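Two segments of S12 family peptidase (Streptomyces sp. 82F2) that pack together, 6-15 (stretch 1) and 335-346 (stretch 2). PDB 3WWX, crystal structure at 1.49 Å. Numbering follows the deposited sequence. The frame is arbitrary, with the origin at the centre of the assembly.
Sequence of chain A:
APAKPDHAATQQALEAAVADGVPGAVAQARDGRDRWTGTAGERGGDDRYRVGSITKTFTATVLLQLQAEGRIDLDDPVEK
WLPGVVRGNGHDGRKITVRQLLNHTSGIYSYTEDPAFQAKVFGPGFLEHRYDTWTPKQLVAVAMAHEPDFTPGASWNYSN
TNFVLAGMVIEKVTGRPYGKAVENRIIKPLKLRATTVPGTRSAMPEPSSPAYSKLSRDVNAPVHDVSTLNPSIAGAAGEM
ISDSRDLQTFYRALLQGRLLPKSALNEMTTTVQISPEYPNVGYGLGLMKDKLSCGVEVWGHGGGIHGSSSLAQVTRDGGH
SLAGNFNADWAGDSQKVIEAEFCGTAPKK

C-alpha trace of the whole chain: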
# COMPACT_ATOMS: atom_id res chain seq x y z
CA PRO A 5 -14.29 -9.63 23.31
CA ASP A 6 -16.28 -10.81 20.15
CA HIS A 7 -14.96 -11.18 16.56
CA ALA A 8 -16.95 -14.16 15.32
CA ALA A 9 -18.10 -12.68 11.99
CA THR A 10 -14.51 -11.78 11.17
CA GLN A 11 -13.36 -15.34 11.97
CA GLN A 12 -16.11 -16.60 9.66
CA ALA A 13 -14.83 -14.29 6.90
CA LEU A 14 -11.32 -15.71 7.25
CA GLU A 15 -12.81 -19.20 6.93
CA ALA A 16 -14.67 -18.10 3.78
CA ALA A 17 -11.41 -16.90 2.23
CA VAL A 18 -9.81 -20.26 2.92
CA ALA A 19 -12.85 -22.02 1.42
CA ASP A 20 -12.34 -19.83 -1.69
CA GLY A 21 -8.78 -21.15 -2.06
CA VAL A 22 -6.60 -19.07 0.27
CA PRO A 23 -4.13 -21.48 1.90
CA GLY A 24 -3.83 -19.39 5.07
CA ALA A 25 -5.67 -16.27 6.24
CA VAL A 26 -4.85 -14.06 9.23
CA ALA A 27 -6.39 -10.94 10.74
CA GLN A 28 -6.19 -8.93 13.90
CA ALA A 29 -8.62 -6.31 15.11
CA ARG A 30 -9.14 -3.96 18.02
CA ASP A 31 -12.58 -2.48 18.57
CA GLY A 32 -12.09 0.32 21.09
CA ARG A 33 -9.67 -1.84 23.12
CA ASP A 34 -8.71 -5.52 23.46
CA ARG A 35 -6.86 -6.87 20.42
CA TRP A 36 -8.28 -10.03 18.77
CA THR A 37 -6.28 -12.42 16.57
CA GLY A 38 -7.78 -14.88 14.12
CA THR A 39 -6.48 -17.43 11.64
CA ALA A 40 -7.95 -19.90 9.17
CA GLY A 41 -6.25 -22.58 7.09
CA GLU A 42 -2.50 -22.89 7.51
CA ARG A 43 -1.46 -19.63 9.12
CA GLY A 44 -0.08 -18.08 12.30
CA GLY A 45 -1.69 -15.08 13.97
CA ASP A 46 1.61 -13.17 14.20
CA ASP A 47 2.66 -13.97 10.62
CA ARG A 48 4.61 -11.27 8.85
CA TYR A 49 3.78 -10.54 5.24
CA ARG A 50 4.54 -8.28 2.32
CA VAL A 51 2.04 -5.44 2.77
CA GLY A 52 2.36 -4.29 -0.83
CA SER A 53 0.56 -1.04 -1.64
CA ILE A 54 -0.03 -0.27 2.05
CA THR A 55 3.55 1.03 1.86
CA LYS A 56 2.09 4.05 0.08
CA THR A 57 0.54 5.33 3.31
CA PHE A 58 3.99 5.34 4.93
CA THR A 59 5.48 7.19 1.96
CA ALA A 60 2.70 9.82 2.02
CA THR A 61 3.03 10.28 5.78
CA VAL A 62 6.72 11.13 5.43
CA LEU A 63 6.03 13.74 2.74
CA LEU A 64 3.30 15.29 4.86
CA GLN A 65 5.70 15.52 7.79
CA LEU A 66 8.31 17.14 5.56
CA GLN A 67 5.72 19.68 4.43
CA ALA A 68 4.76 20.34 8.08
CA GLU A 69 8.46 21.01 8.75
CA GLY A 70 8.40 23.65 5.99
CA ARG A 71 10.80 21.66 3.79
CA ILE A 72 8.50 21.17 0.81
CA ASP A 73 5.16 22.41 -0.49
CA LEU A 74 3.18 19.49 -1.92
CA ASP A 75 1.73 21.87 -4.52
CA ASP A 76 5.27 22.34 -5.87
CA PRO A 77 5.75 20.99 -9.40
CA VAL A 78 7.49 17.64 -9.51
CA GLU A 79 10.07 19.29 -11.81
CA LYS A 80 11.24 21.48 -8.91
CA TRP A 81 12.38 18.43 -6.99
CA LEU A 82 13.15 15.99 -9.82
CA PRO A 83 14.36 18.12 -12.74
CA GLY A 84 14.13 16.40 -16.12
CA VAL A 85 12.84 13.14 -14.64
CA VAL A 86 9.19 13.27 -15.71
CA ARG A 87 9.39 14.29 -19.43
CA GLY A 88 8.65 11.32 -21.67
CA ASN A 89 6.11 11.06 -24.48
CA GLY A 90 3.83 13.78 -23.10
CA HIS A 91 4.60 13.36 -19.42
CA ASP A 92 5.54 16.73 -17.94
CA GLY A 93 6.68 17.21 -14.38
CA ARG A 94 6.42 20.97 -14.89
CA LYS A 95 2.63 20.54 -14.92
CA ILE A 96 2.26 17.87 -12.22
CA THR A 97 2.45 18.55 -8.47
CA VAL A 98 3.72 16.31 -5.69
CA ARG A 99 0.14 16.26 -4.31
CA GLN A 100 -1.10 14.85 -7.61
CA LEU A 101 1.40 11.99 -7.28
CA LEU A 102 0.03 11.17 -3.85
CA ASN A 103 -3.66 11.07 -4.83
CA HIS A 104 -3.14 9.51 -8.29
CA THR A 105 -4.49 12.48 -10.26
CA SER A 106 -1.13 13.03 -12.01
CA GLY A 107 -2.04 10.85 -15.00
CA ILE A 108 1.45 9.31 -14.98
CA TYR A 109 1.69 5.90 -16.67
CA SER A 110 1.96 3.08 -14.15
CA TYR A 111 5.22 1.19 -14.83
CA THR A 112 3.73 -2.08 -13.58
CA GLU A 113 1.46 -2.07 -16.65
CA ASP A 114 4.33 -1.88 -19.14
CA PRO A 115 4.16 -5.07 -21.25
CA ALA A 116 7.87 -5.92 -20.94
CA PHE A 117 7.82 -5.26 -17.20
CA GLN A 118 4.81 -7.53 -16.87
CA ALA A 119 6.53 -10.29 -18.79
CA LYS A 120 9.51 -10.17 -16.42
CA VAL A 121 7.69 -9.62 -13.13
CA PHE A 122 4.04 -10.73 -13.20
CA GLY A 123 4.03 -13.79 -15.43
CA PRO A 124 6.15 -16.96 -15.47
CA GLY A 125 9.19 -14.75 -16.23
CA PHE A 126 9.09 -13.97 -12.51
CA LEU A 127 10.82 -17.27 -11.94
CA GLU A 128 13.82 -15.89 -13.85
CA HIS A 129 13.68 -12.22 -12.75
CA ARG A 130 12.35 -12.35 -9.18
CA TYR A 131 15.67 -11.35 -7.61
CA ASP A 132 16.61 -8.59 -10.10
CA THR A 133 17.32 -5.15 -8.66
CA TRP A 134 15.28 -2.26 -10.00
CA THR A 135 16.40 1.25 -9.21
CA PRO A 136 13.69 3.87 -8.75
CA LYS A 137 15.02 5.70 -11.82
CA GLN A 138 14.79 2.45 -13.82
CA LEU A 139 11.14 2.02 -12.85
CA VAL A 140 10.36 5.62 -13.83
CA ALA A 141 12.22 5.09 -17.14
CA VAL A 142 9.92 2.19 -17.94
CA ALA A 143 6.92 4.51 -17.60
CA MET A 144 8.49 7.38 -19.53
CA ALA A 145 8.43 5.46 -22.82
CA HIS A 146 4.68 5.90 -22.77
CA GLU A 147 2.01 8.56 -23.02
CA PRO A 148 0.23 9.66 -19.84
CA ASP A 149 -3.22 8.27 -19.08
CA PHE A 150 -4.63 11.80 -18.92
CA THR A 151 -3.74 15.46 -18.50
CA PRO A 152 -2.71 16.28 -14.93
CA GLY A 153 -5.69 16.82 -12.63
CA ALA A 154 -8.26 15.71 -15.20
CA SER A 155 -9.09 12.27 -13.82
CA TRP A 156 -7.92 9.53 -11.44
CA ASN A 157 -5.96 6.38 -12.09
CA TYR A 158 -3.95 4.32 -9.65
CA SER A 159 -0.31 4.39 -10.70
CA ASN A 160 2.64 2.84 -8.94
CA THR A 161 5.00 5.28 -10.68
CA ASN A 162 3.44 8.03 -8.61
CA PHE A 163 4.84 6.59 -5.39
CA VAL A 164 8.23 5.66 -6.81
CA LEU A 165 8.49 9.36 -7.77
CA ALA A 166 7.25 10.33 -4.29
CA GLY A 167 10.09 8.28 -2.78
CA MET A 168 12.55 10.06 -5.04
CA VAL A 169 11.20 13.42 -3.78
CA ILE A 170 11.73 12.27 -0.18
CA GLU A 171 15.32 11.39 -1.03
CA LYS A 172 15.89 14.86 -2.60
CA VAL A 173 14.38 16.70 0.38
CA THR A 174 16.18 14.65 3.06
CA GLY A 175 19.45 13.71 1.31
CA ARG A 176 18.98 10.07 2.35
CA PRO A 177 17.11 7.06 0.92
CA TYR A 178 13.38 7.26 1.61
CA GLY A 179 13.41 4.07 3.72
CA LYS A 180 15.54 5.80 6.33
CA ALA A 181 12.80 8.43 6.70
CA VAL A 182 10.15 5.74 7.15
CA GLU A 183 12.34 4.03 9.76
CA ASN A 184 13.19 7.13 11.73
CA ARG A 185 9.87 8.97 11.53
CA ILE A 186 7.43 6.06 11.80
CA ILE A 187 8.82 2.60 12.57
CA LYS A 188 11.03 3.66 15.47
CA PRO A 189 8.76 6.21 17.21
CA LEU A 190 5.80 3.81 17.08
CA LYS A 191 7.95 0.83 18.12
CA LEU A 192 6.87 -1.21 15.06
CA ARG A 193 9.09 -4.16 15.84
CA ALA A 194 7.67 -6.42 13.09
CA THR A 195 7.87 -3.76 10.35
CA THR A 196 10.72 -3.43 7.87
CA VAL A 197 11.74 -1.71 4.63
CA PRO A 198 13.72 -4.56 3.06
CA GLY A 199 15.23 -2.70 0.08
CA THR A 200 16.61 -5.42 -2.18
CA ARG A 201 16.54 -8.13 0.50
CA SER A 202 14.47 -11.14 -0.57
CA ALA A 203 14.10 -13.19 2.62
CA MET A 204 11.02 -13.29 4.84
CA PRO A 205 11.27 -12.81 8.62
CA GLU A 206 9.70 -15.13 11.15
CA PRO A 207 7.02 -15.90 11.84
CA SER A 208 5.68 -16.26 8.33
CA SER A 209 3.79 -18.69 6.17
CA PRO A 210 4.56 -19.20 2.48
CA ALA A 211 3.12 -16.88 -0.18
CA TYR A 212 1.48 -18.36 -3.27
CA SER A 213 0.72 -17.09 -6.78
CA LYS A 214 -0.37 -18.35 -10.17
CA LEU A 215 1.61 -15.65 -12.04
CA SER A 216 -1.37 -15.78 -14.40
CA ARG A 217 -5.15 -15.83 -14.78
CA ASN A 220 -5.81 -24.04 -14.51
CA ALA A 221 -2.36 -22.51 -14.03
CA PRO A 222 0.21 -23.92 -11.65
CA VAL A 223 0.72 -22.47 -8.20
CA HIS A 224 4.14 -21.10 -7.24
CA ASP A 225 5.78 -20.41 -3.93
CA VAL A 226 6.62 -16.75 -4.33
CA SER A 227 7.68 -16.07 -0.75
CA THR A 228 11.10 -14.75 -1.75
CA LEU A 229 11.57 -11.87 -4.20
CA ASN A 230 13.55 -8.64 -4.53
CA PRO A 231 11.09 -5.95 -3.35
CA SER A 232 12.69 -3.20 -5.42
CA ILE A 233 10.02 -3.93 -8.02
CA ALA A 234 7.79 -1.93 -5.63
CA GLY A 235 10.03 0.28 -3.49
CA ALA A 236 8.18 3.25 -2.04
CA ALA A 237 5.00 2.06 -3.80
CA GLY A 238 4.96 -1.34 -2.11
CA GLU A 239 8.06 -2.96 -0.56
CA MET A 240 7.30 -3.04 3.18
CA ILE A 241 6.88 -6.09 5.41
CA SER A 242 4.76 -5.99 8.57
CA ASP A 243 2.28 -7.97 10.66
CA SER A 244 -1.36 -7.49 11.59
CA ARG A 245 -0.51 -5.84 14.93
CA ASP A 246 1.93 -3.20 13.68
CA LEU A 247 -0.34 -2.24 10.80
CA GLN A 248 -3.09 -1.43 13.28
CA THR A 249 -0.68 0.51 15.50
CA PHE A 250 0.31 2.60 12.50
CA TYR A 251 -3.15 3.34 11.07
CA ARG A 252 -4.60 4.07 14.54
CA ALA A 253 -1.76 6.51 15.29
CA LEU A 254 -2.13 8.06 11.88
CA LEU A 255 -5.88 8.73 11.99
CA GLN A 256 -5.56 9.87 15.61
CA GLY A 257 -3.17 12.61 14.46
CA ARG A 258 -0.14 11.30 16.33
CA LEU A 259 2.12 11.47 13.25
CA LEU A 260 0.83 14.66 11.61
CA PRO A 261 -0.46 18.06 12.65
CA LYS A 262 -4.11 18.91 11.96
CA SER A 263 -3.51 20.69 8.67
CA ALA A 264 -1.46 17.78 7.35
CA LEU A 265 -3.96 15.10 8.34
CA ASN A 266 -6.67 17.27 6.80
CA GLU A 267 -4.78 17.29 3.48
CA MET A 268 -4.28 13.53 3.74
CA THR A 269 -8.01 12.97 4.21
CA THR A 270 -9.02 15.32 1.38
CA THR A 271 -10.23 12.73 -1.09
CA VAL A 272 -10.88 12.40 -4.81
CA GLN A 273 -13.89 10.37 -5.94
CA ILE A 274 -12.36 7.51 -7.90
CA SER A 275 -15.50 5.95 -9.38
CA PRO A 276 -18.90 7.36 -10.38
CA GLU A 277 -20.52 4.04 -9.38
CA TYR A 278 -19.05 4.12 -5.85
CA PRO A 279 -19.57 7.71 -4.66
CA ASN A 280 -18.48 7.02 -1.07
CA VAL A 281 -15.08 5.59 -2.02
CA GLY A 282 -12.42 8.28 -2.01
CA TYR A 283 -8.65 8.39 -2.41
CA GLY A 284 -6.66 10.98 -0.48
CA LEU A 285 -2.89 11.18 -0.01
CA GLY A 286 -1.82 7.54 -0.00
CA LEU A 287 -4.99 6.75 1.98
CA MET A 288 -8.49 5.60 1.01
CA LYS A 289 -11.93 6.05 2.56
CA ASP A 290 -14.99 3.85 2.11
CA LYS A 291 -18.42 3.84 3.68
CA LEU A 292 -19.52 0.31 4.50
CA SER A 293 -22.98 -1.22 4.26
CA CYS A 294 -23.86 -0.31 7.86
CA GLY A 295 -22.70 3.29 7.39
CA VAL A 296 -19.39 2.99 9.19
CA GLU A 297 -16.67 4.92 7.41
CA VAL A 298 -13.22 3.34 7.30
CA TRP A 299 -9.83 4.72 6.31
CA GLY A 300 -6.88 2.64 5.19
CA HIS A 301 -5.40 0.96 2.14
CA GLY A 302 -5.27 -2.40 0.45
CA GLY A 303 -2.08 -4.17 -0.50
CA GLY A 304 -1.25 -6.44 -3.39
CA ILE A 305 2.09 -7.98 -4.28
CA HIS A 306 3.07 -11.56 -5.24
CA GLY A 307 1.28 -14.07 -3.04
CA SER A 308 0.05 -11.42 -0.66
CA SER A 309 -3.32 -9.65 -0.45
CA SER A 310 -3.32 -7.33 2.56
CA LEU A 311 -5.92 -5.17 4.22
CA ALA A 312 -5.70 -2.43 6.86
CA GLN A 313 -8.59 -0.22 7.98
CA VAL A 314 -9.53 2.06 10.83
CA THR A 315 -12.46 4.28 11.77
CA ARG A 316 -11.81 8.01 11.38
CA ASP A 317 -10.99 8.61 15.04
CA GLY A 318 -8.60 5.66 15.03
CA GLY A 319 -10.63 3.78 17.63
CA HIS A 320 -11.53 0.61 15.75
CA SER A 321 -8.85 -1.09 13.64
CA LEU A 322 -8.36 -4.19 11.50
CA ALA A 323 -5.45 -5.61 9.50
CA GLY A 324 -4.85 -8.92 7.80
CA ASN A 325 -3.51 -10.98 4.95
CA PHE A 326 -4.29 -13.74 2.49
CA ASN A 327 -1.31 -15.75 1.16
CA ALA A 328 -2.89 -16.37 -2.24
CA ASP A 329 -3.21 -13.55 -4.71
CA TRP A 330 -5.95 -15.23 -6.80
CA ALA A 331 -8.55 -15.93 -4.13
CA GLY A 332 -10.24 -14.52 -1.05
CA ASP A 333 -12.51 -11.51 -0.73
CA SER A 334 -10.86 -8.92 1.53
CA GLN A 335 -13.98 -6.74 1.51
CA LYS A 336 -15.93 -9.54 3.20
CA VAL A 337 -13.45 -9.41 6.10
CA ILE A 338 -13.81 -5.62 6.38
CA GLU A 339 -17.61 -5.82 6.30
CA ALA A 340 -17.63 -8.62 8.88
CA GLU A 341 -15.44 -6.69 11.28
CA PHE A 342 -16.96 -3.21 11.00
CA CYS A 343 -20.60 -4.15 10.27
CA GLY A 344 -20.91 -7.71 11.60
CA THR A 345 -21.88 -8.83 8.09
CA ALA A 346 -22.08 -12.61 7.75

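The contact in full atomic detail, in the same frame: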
# COMPACT_ATOMS: atom_id res chain seq x y z
N ASP A 6 -15.19 -10.47 21.14
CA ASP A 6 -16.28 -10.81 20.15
C ASP A 6 -16.06 -10.70 18.60
O ASP A 6 -16.79 -9.98 17.91
CB ASP A 6 -17.47 -9.93 20.37
CG ASP A 6 -17.27 -8.63 19.71
OD1 ASP A 6 -16.15 -8.09 19.79
OD2 ASP A 6 -18.22 -8.12 19.05
N HIS A 7 -15.18 -11.45 17.99
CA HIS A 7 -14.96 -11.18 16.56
C HIS A 7 -15.41 -12.31 15.64
O HIS A 7 -14.82 -12.59 14.61
CB HIS A 7 -13.50 -10.77 16.36
CG HIS A 7 -13.15 -9.48 17.03
ND1 HIS A 7 -13.04 -8.29 16.35
CD2 HIS A 7 -12.92 -9.19 18.34
CE1 HIS A 7 -12.72 -7.33 17.20
NE2 HIS A 7 -12.64 -7.84 18.41
N ALA A 8 -16.53 -12.93 15.99
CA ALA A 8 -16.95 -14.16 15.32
C ALA A 8 -17.22 -14.01 13.82
O ALA A 8 -16.89 -14.89 13.04
CB ALA A 8 -18.19 -14.76 16.03
N ALA A 9 -17.83 -12.90 13.41
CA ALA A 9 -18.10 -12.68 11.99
C ALA A 9 -16.78 -12.59 11.23
O ALA A 9 -16.67 -13.06 10.09
CB ALA A 9 -18.91 -11.42 11.80
N THR A 10 -15.79 -11.96 11.85
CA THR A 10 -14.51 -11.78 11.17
C THR A 10 -13.81 -13.13 11.01
O THR A 10 -13.26 -13.41 9.95
CB THR A 10 -13.65 -10.79 11.91
OG1 THR A 10 -14.46 -9.65 12.22
CG2 THR A 10 -12.45 -10.35 11.05
N GLN A 11 -13.86 -13.96 12.04
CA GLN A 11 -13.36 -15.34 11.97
C GLN A 11 -14.04 -16.09 10.83
O GLN A 11 -13.38 -16.76 10.02
CB GLN A 11 -13.60 -16.04 13.30
CG GLN A 11 -13.09 -17.49 13.33
CD GLN A 11 -11.58 -17.58 13.15
OE1 GLN A 11 -10.82 -16.87 13.82
NE2 GLN A 11 -11.14 -18.47 12.27
N GLN A 12 -15.36 -15.97 10.73
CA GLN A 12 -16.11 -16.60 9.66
C GLN A 12 -15.61 -16.14 8.29
O GLN A 12 -15.54 -16.93 7.34
CB GLN A 12 -17.59 -16.23 9.84
CG GLN A 12 -18.61 -17.17 9.27
CD GLN A 12 -19.99 -16.86 9.82
OE1 GLN A 12 -20.16 -16.70 11.03
NE2 GLN A 12 -20.98 -16.73 8.94
N ALA A 13 -15.28 -14.85 8.17
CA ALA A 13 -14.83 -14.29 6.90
C ALA A 13 -13.44 -14.81 6.52
O ALA A 13 -13.16 -15.01 5.35
CB ALA A 13 -14.84 -12.76 6.97
N LEU A 14 -12.61 -15.06 7.51
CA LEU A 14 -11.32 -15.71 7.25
C LEU A 14 -11.56 -17.13 6.73
O LEU A 14 -10.90 -17.58 5.78
CB LEU A 14 -10.46 -15.77 8.50
CG LEU A 14 -10.02 -14.43 9.11
CD1 LEU A 14 -9.19 -14.65 10.34
CD2 LEU A 14 -9.26 -13.60 8.07
N GLU A 15 -12.48 -17.85 7.38
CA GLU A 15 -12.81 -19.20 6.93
C GLU A 15 -13.37 -19.20 5.50
O GLU A 15 -13.05 -20.08 4.69
CB GLU A 15 -13.81 -19.85 7.88
CG GLU A 15 -13.33 -20.00 9.30
CD GLU A 15 -12.23 -21.00 9.49
OE1 GLU A 15 -11.87 -21.69 8.51
OE2 GLU A 15 -11.72 -21.11 10.63
N GLN A 335 -12.86 -7.59 1.11
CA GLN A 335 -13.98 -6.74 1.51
C GLN A 335 -14.91 -7.47 2.46
O GLN A 335 -15.46 -6.85 3.39
CB GLN A 335 -14.75 -6.21 0.30
CG GLN A 335 -15.62 -5.01 0.61
CD GLN A 335 -14.83 -3.78 1.00
OE1 GLN A 335 -13.61 -3.69 0.78
NE2 GLN A 335 -15.51 -2.81 1.60
N LYS A 336 -15.11 -8.77 2.28
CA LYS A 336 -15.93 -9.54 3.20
C LYS A 336 -15.37 -9.48 4.63
O LYS A 336 -16.13 -9.46 5.59
CB LYS A 336 -16.06 -10.99 2.76
CG LYS A 336 -16.97 -11.22 1.57
CD LYS A 336 -17.23 -12.72 1.39
CE LYS A 336 -18.10 -13.01 0.19
NZ LYS A 336 -17.53 -12.43 -1.06
N VAL A 337 -14.05 -9.47 4.78
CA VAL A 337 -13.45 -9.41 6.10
C VAL A 337 -13.71 -8.04 6.74
O VAL A 337 -14.02 -7.95 7.92
CB VAL A 337 -11.92 -9.70 6.04
CG1 VAL A 337 -11.31 -9.63 7.42
CG2 VAL A 337 -11.68 -11.11 5.42
N ILE A 338 -13.58 -7.00 5.93
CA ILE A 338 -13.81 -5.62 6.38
C ILE A 338 -15.27 -5.44 6.80
O ILE A 338 -15.55 -4.90 7.88
CB ILE A 338 -13.41 -4.62 5.29
CG1 ILE A 338 -11.88 -4.67 5.06
CG2 ILE A 338 -13.81 -3.20 5.69
CD1 ILE A 338 -11.43 -3.99 3.76
N GLU A 339 -16.19 -5.91 5.97
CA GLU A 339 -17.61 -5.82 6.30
C GLU A 339 -17.95 -6.62 7.55
O GLU A 339 -18.73 -6.17 8.39
CB GLU A 339 -18.47 -6.27 5.12
CG GLU A 339 -18.67 -5.23 4.07
CD GLU A 339 -19.79 -4.26 4.38
OE1 GLU A 339 -20.64 -4.58 5.25
OE2 GLU A 339 -19.83 -3.21 3.74
N ALA A 340 -17.36 -7.80 7.70
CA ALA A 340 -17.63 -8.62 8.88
C ALA A 340 -17.20 -7.89 10.15
O ALA A 340 -17.93 -7.81 11.14
CB ALA A 340 -16.93 -9.94 8.76
N GLU A 341 -16.00 -7.33 10.11
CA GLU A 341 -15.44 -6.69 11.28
C GLU A 341 -16.18 -5.41 11.64
O GLU A 341 -16.53 -5.21 12.81
CB GLU A 341 -13.96 -6.39 11.07
CG GLU A 341 -13.28 -5.66 12.24
CD GLU A 341 -13.35 -6.41 13.56
OE1 GLU A 341 -13.37 -5.76 14.62
OE2 GLU A 341 -13.33 -7.66 13.56
N PHE A 342 -16.41 -4.53 10.68
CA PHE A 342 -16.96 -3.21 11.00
C PHE A 342 -18.48 -3.17 11.02
O PHE A 342 -19.06 -2.28 11.64
CB PHE A 342 -16.40 -2.15 10.06
CG PHE A 342 -14.94 -1.88 10.28
CD1 PHE A 342 -14.52 -1.03 11.28
CD2 PHE A 342 -13.99 -2.51 9.51
CE1 PHE A 342 -13.17 -0.80 11.49
CE2 PHE A 342 -12.64 -2.31 9.73
CZ PHE A 342 -12.24 -1.45 10.71
N CYS A 343 -19.13 -4.12 10.35
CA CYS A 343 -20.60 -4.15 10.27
C CYS A 343 -21.23 -5.44 10.78
O CYS A 343 -22.46 -5.52 10.87
CB CYS A 343 -21.06 -3.89 8.84
SG CYS A 343 -20.64 -2.25 8.24
N GLY A 344 -20.41 -6.43 11.13
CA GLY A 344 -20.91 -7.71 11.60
C GLY A 344 -21.57 -8.52 10.50
O GLY A 344 -22.32 -9.45 10.78
N THR A 345 -21.28 -8.18 9.25
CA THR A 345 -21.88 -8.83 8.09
C THR A 345 -21.42 -10.28 7.97
O THR A 345 -20.22 -10.56 7.88
CB THR A 345 -21.53 -8.07 6.79
OG1 THR A 345 -21.88 -6.69 6.91
CG2 THR A 345 -22.26 -8.67 5.59
N ALA A 346 -22.37 -11.20 7.97
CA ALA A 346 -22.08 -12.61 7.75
C ALA A 346 -21.62 -12.82 6.31
O ALA A 346 -20.57 -13.43 6.07
CB ALA A 346 -23.32 -13.44 8.02
O HOH W 1 -18.83 -13.13 8.23

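How do two segments more than 320 residues apart in sequence come to lie so close? Each contributes a helix, 8-15 from the first stretch and 335-343 from the second, and the two run nearly antiparallel, at 169°, with their axes 7.7 Å apart at closest approach. Small residues make this spacing possible. The CA atoms of Thr 10 and Ala 340 are 5.0 Å apart, and those of Ala 13 and Val 337 are 5.1 Å apart, so backbone nearly meets backbone.

What fills the seam between the helices? Mostly methyl groups. Ala 9, Ala 13 and Ala 340 all point their CB atoms toward the opposing helix, and Ala 340 CB lies 3.9 Å from both Ala 9 CB and Ala 13 CB. Ala 340 CB also comes within 3.4 Å of Ala 9 O, a backbone atom, which shows how little side chain separates the two helices here. Val 337, with chi1 at 179° (t), sets its two methyls against different neighbours: CG2 is 3.9 Å from Ala 13 CB, and CG1 is 3.9 Å from Thr 10 CG2. Leu 14 starts out pointing away, but its m, t conformation returns the end of the chain to the contact, bringing CD2 to 4.4 Å from Val 337 CG2.

Where is the polar anchor? It is Glu 341, whose CB leaves sideways and whose chi1 of 178° (t) and chi2 of 59° (p) carry the carboxylate to the start of the first helix. There Glu 341 OE2 accepts two hydrogen bonds: from Thr 10 OG1 at 2.7 Å and from His 7 ND1 at 2.9 Å. His 7, at the N-cap position, has chi1 at -65° (m) and meets OE2 with its ring edge, near the ring plane. The N-H...acceptor angle of 171° makes that bond almost straight. Thr 10, with chi1 at -48° (m), places OG1 at the carboxylate while CG2 packs on Val 337, so one short side chain serves both polar and apolar contacts. Glu 341 OE1 is hydrogen-bonded elsewhere in the structure, which helps hold the carboxylate.

How does the contact finish beyond the second helix? Gly 344 leaves helical geometry with a phi of 70°, a positive value that favours glycine, and the chain turns. Thr 345 OG1 then donates a hydrogen bond to Glu 339 OE1 at 3.0 Å, tying the turn to the helix. Ala 346 CB reaches 4.1 Å from Gln 12 NE2, while water 1 sits between the stretches, 2.9 Å from Ala 9 O and 2.8 Å from Ala 346 O.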